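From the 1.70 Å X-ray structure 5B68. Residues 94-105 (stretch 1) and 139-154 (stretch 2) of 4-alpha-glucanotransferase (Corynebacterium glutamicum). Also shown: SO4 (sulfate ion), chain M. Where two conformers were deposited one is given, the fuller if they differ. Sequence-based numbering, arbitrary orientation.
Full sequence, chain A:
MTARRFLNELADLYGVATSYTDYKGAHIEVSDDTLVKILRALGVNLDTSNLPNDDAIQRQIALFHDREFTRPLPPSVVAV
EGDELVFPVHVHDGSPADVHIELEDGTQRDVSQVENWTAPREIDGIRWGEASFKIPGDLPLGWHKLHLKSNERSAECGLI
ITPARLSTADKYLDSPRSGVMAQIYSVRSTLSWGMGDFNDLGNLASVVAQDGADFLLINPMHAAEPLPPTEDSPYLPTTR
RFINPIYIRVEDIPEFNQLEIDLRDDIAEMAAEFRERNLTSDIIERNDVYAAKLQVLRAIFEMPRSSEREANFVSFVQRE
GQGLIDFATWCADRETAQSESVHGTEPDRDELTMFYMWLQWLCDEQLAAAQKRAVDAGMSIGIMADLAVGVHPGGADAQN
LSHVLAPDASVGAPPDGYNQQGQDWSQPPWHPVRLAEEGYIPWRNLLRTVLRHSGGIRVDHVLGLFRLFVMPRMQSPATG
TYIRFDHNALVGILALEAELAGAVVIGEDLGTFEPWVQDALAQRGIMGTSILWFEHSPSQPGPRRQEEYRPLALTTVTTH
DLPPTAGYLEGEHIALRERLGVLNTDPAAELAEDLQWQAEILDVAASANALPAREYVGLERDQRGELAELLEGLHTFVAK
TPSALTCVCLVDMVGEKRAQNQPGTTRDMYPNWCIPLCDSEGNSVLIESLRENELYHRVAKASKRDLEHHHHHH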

# COMPACT_ATOMS: atom_id res chain seq x y z
N GLY A 94 42.63 -16.46 -10.63
CA GLY A 94 43.49 -17.43 -9.99
C GLY A 94 43.31 -17.63 -8.51
O GLY A 94 43.91 -18.52 -7.96
N SER A 95 42.44 -16.85 -7.85
CA SER A 95 42.13 -17.11 -6.45
C SER A 95 40.83 -17.99 -6.39
O SER A 95 40.13 -18.10 -7.45
N PRO A 96 40.51 -18.60 -5.22
CA PRO A 96 39.36 -19.50 -5.05
C PRO A 96 38.06 -18.73 -5.23
O PRO A 96 38.02 -17.49 -4.93
N ALA A 97 37.07 -19.44 -5.79
CA ALA A 97 35.68 -19.03 -5.71
C ALA A 97 34.88 -20.09 -4.94
O ALA A 97 34.22 -20.95 -5.51
N ASP A 98 35.04 -20.10 -3.62
CA ASP A 98 34.29 -21.06 -2.80
C ASP A 98 32.96 -20.36 -2.50
O ASP A 98 32.96 -19.26 -1.97
N VAL A 99 31.88 -21.01 -2.91
CA VAL A 99 30.49 -20.48 -2.77
C VAL A 99 29.64 -21.53 -2.07
O VAL A 99 29.75 -22.71 -2.36
N HIS A 100 28.83 -21.11 -1.11
CA HIS A 100 27.80 -21.98 -0.56
C HIS A 100 26.57 -21.15 -0.16
O HIS A 100 26.62 -19.92 -0.23
N ILE A 101 25.51 -21.88 0.18
CA ILE A 101 24.27 -21.33 0.64
C ILE A 101 24.08 -21.59 2.12
O ILE A 101 24.26 -22.73 2.60
N GLU A 102 23.60 -20.58 2.86
CA GLU A 102 23.11 -20.77 4.22
C GLU A 102 21.63 -20.45 4.15
O GLU A 102 21.26 -19.36 3.83
N LEU A 103 20.80 -21.44 4.41
CA LEU A 103 19.36 -21.23 4.44
C LEU A 103 18.94 -20.40 5.65
O LEU A 103 19.68 -20.21 6.64
N GLU A 104 17.72 -19.91 5.58
CA GLU A 104 17.11 -19.11 6.62
C GLU A 104 17.16 -19.84 7.99
O GLU A 104 17.35 -19.20 9.00
N ASP A 105 16.98 -21.14 7.99
CA ASP A 105 16.92 -21.93 9.22
C ASP A 105 18.27 -22.36 9.71
O ASP A 105 18.32 -23.00 10.77
N LEU A 139 15.36 -25.72 -3.16
CA LEU A 139 15.42 -24.90 -1.98
C LEU A 139 14.01 -24.55 -1.49
O LEU A 139 13.12 -24.36 -2.28
N PRO A 140 13.84 -24.46 -0.19
CA PRO A 140 12.56 -24.03 0.38
C PRO A 140 12.36 -22.56 0.10
O PRO A 140 13.35 -21.82 -0.10
N LEU A 141 11.13 -22.12 0.24
CA LEU A 141 10.81 -20.69 0.24
C LEU A 141 11.55 -19.99 1.34
O LEU A 141 11.81 -20.60 2.34
N GLY A 142 11.95 -18.74 1.11
CA GLY A 142 12.38 -17.93 2.24
C GLY A 142 13.63 -17.15 1.94
O GLY A 142 14.00 -16.88 0.78
N TRP A 143 14.22 -16.72 3.05
CA TRP A 143 15.26 -15.71 3.07
C TRP A 143 16.58 -16.33 3.43
O TRP A 143 16.92 -16.44 4.58
N HIS A 144 17.30 -16.73 2.39
CA HIS A 144 18.59 -17.39 2.49
C HIS A 144 19.75 -16.46 2.14
O HIS A 144 19.55 -15.29 1.89
N LYS A 145 20.96 -17.00 2.18
CA LYS A 145 22.13 -16.25 1.80
C LYS A 145 23.09 -17.05 0.94
O LYS A 145 23.26 -18.22 1.14
N LEU A 146 23.74 -16.36 0.02
CA LEU A 146 24.87 -16.88 -0.69
C LEU A 146 26.12 -16.32 -0.05
O LEU A 146 26.21 -15.16 0.26
N HIS A 147 27.09 -17.18 0.18
CA HIS A 147 28.36 -16.77 0.77
C HIS A 147 29.55 -17.13 -0.11
O HIS A 147 29.65 -18.28 -0.61
N LEU A 148 30.47 -16.18 -0.27
CA LEU A 148 31.65 -16.35 -1.10
C LEU A 148 32.90 -16.14 -0.24
O LEU A 148 33.02 -15.13 0.48
N LYS A 149 33.82 -17.10 -0.35
CA LYS A 149 35.17 -16.95 0.25
C LYS A 149 36.20 -17.08 -0.87
O LYS A 149 36.14 -18.00 -1.69
N SER A 150 37.11 -16.11 -0.92
CA SER A 150 38.20 -16.09 -1.86
C SER A 150 39.48 -15.67 -1.14
O SER A 150 39.78 -14.49 -1.02
N ASN A 151 40.21 -16.69 -0.62
CA ASN A 151 41.29 -16.44 0.36
C ASN A 151 40.79 -15.56 1.46
O ASN A 151 39.81 -15.93 2.09
N GLU A 152 41.42 -14.43 1.73
CA GLU A 152 40.98 -13.56 2.80
C GLU A 152 39.83 -12.55 2.42
O GLU A 152 39.43 -11.72 3.24
N ARG A 153 39.37 -12.59 1.18
CA ARG A 153 38.24 -11.80 0.77
C ARG A 153 36.97 -12.63 0.97
O ARG A 153 36.94 -13.88 0.79
N SER A 154 35.92 -11.96 1.43
CA SER A 154 34.64 -12.62 1.61
C SER A 154 33.51 -11.68 1.14
O SER A 154 33.67 -10.47 1.06

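Two antiparallel strands, 98-102 and 142-150, form a backbone ladder, and side chains bind the two stretches further at its ends. The shortest polar contact lies beside Pro96, whose carbonyl O accepts a hydrogen bond from Ser150 OG at 2.6 Å. Serine suits this place: its t rotamer brings a small hydroxyl to a carbonyl just beyond the paired strands. Ser95, in the p rotamer, points toward the second stretch and brings its own OG to 2.9 Å from Ser150 OG; it also accepts a weak hydrogen bond from Arg153 NH2 (3.3 Å to Ser95 OG).

At the other end, Glu104 and His144 interlock with the backbone. Glu104, extended with chi1 and chi2 both t, reaches far enough for OE2 to accept the Trp143 N proton at 2.9 Å, at the edge of the indole. Gly142 lies alongside, where a CB would fall only 2.5 Å from Glu104 OE2; its backbone angles call for glycine as well. The His144 imidazole (chi1 m) uses both nitrogens: ND1 accepts from Glu104 N at 2.9 Å, while NE2 donates to Pro140 O, also at 2.9 Å, bracing the turn into its own strand.

Beyond Ser150, a type II' turn carries Asn151 and Arg153, both chi1 m, to a sulfate ion, probably from the crystallisation liquor. Arg153 NH2 donates to sulfate O3 at 2.8 Å and Arg153 NH1 to O4 at 3.0 Å; Asn151 ND2 adds a bond to O3 at 3.0 Å. A guanidinium suits this anion because it offers several N-H donors in one plane.

Asp98, His100, Glu102, Lys145, His147 and Lys149 share one face of the sheet. Water 1 links Asp98 OD2 (3.3 Å) to Asn151 N (2.8 Å), with a weak bond from Lys149 NZ at 3.4 Å. Water 2 lies 2.7 Å from His100 ND1 and donates to His147 O at 3.2 Å. The His100 (p) and His147 (m) rings are nearly parallel but slid apart, so they barely overlap; His147 CB instead lies over a face of the His100 ring.

The other face is aliphatic. Ile101 (m, t) places CG1 3.6 Å from Leu146 CD2, and Val99 (t) sets CG1 3.9 Å from that same Leu146 CD2 and CG2 3.9 Å from Leu148 CD1. Branched side chains fill such a layer well. Leu103 (m, t) extends the apolar packing: its CD2 sits 3.5 Å from the His144 ring centroid, over the face, and 4.1 Å from Leu139 CD2.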

# COMPACT_ATOMS: atom_id res chain seq x y z
CB SER A 95 42.01 -15.74 -5.71
OG SER A 95 40.82 -15.08 -6.13
CB PRO A 96 39.48 -19.95 -3.64
CG PRO A 96 40.91 -19.80 -3.28
CD PRO A 96 41.33 -18.57 -3.98
CB ALA A 97 35.15 -18.78 -7.08
CB ASP A 98 35.00 -21.43 -1.51
CG ASP A 98 36.39 -21.99 -1.75
OD1 ASP A 98 36.59 -22.55 -2.83
OD2 ASP A 98 37.28 -21.82 -0.87
CB VAL A 99 29.85 -20.11 -4.13
CG1 VAL A 99 28.42 -19.53 -3.94
CG2 VAL A 99 30.72 -19.14 -4.92
CB HIS A 100 28.34 -22.80 0.62
CG HIS A 100 28.53 -22.01 1.86
ND1 HIS A 100 29.65 -21.23 2.10
CD2 HIS A 100 27.76 -21.91 2.96
CE1 HIS A 100 29.51 -20.64 3.27
NE2 HIS A 100 28.37 -21.04 3.81
CB ILE A 101 23.11 -21.94 -0.18
CG1 ILE A 101 23.23 -21.60 -1.66
CG2 ILE A 101 21.75 -21.54 0.42
CD1 ILE A 101 22.32 -22.45 -2.52
CB GLU A 102 23.86 -19.87 5.22
CG GLU A 102 23.16 -19.99 6.59
CD GLU A 102 24.01 -19.74 7.83
OE1 GLU A 102 23.44 -19.13 8.77
OE2 GLU A 102 25.19 -20.23 7.89
CB LEU A 103 18.64 -22.56 4.41
CG LEU A 103 18.84 -23.42 3.19
CD1 LEU A 103 17.99 -24.66 3.37
CD2 LEU A 103 18.49 -22.73 1.88
CB GLU A 104 15.64 -18.82 6.25
CG GLU A 104 15.01 -17.80 7.19
CD GLU A 104 13.63 -17.30 6.69
OE1 GLU A 104 12.97 -16.62 7.48
OE2 GLU A 104 13.17 -17.63 5.60
CB ASP A 105 15.99 -23.14 9.08
CG ASP A 105 16.49 -24.19 8.12
OD1 ASP A 105 17.59 -24.12 7.56
OD2 ASP A 105 15.73 -25.16 7.95
CB LEU A 139 16.21 -23.62 -2.26
CG LEU A 139 17.64 -23.77 -2.75
CD1 LEU A 139 18.26 -22.40 -2.94
CD2 LEU A 139 18.49 -24.59 -1.81
CB PRO A 140 12.74 -24.30 1.90
CG PRO A 140 14.19 -24.23 2.13
CD PRO A 140 14.86 -24.71 0.88
CB LEU A 141 9.31 -20.51 0.44
CG LEU A 141 8.40 -21.10 -0.63
CD1 LEU A 141 6.95 -20.72 -0.31
CD2 LEU A 141 8.70 -20.59 -1.99
CB TRP A 143 14.87 -14.62 4.09
CG TRP A 143 13.65 -13.95 3.66
CD1 TRP A 143 12.38 -14.32 3.93
CD2 TRP A 143 13.56 -12.83 2.79
NE1 TRP A 143 11.49 -13.49 3.30
CE2 TRP A 143 12.20 -12.56 2.59
CE3 TRP A 143 14.50 -12.02 2.17
CZ2 TRP A 143 11.77 -11.51 1.80
CZ3 TRP A 143 14.07 -10.98 1.39
CH2 TRP A 143 12.71 -10.74 1.20
CB HIS A 144 18.60 -18.63 1.60
CG HIS A 144 17.33 -19.41 1.66
ND1 HIS A 144 16.71 -19.71 2.85
CD2 HIS A 144 16.53 -19.89 0.69
CE1 HIS A 144 15.61 -20.39 2.61
NE2 HIS A 144 15.47 -20.51 1.30
CB LYS A 145 22.86 -15.79 3.05
CG LYS A 145 22.16 -14.70 3.81
CD LYS A 145 23.16 -13.88 4.59
CE LYS A 145 22.49 -12.83 5.45
NZ LYS A 145 23.41 -12.40 6.53
CB LEU A 146 24.84 -16.52 -2.17
CG LEU A 146 23.99 -17.38 -3.08
CD1 LEU A 146 23.64 -16.65 -4.36
CD2 LEU A 146 24.66 -18.71 -3.36
CB HIS A 147 28.56 -17.52 2.05
CG HIS A 147 27.68 -17.10 3.15
ND1 HIS A 147 27.96 -16.01 3.93
CD2 HIS A 147 26.56 -17.65 3.67
CE1 HIS A 147 27.05 -15.88 4.86
NE2 HIS A 147 26.19 -16.87 4.74
CB LEU A 148 31.66 -15.38 -2.24
CG LEU A 148 32.94 -15.11 -3.02
CD1 LEU A 148 33.24 -16.40 -3.74
CD2 LEU A 148 32.98 -13.94 -3.99
CB LYS A 149 35.43 -17.93 1.40
CG LYS A 149 36.76 -17.70 2.08
CD LYS A 149 36.85 -18.48 3.39
CE LYS A 149 38.20 -18.30 4.06
NZ LYS A 149 39.25 -18.87 3.15
CB SER A 150 37.85 -15.17 -3.01
OG SER A 150 38.85 -15.16 -4.01
CB ASN A 151 42.54 -15.96 -0.31
CG ASN A 151 43.10 -16.99 -1.27
OD1 ASN A 151 42.92 -18.18 -1.04
ND2 ASN A 151 43.72 -16.53 -2.40
CB GLU A 152 42.18 -12.79 3.38
CG GLU A 152 42.56 -11.51 2.66
CD GLU A 152 43.38 -11.67 1.37
OE1 GLU A 152 43.70 -12.83 0.91
OE2 GLU A 152 43.70 -10.57 0.83
CB ARG A 153 38.38 -11.37 -0.67
CG ARG A 153 39.54 -10.46 -0.93
CD ARG A 153 39.76 -10.18 -2.43
NE ARG A 153 40.23 -11.38 -3.17
CZ ARG A 153 41.44 -11.92 -3.08
NH1 ARG A 153 42.36 -11.36 -2.29
NH2 ARG A 153 41.73 -13.07 -3.74
CB SER A 154 34.43 -13.11 3.05
OG SER A 154 34.34 -12.01 3.92
S SO4 M . 45.37 -13.24 -2.56
O1 SO4 M . 45.10 -13.84 -1.22
O2 SO4 M . 46.75 -13.50 -2.97
O3 SO4 M . 44.44 -13.82 -3.59
O4 SO4 M . 45.28 -11.76 -2.46
O HOH W 1 39.31 -19.35 -0.23
O HOH W 2 31.79 -20.12 0.92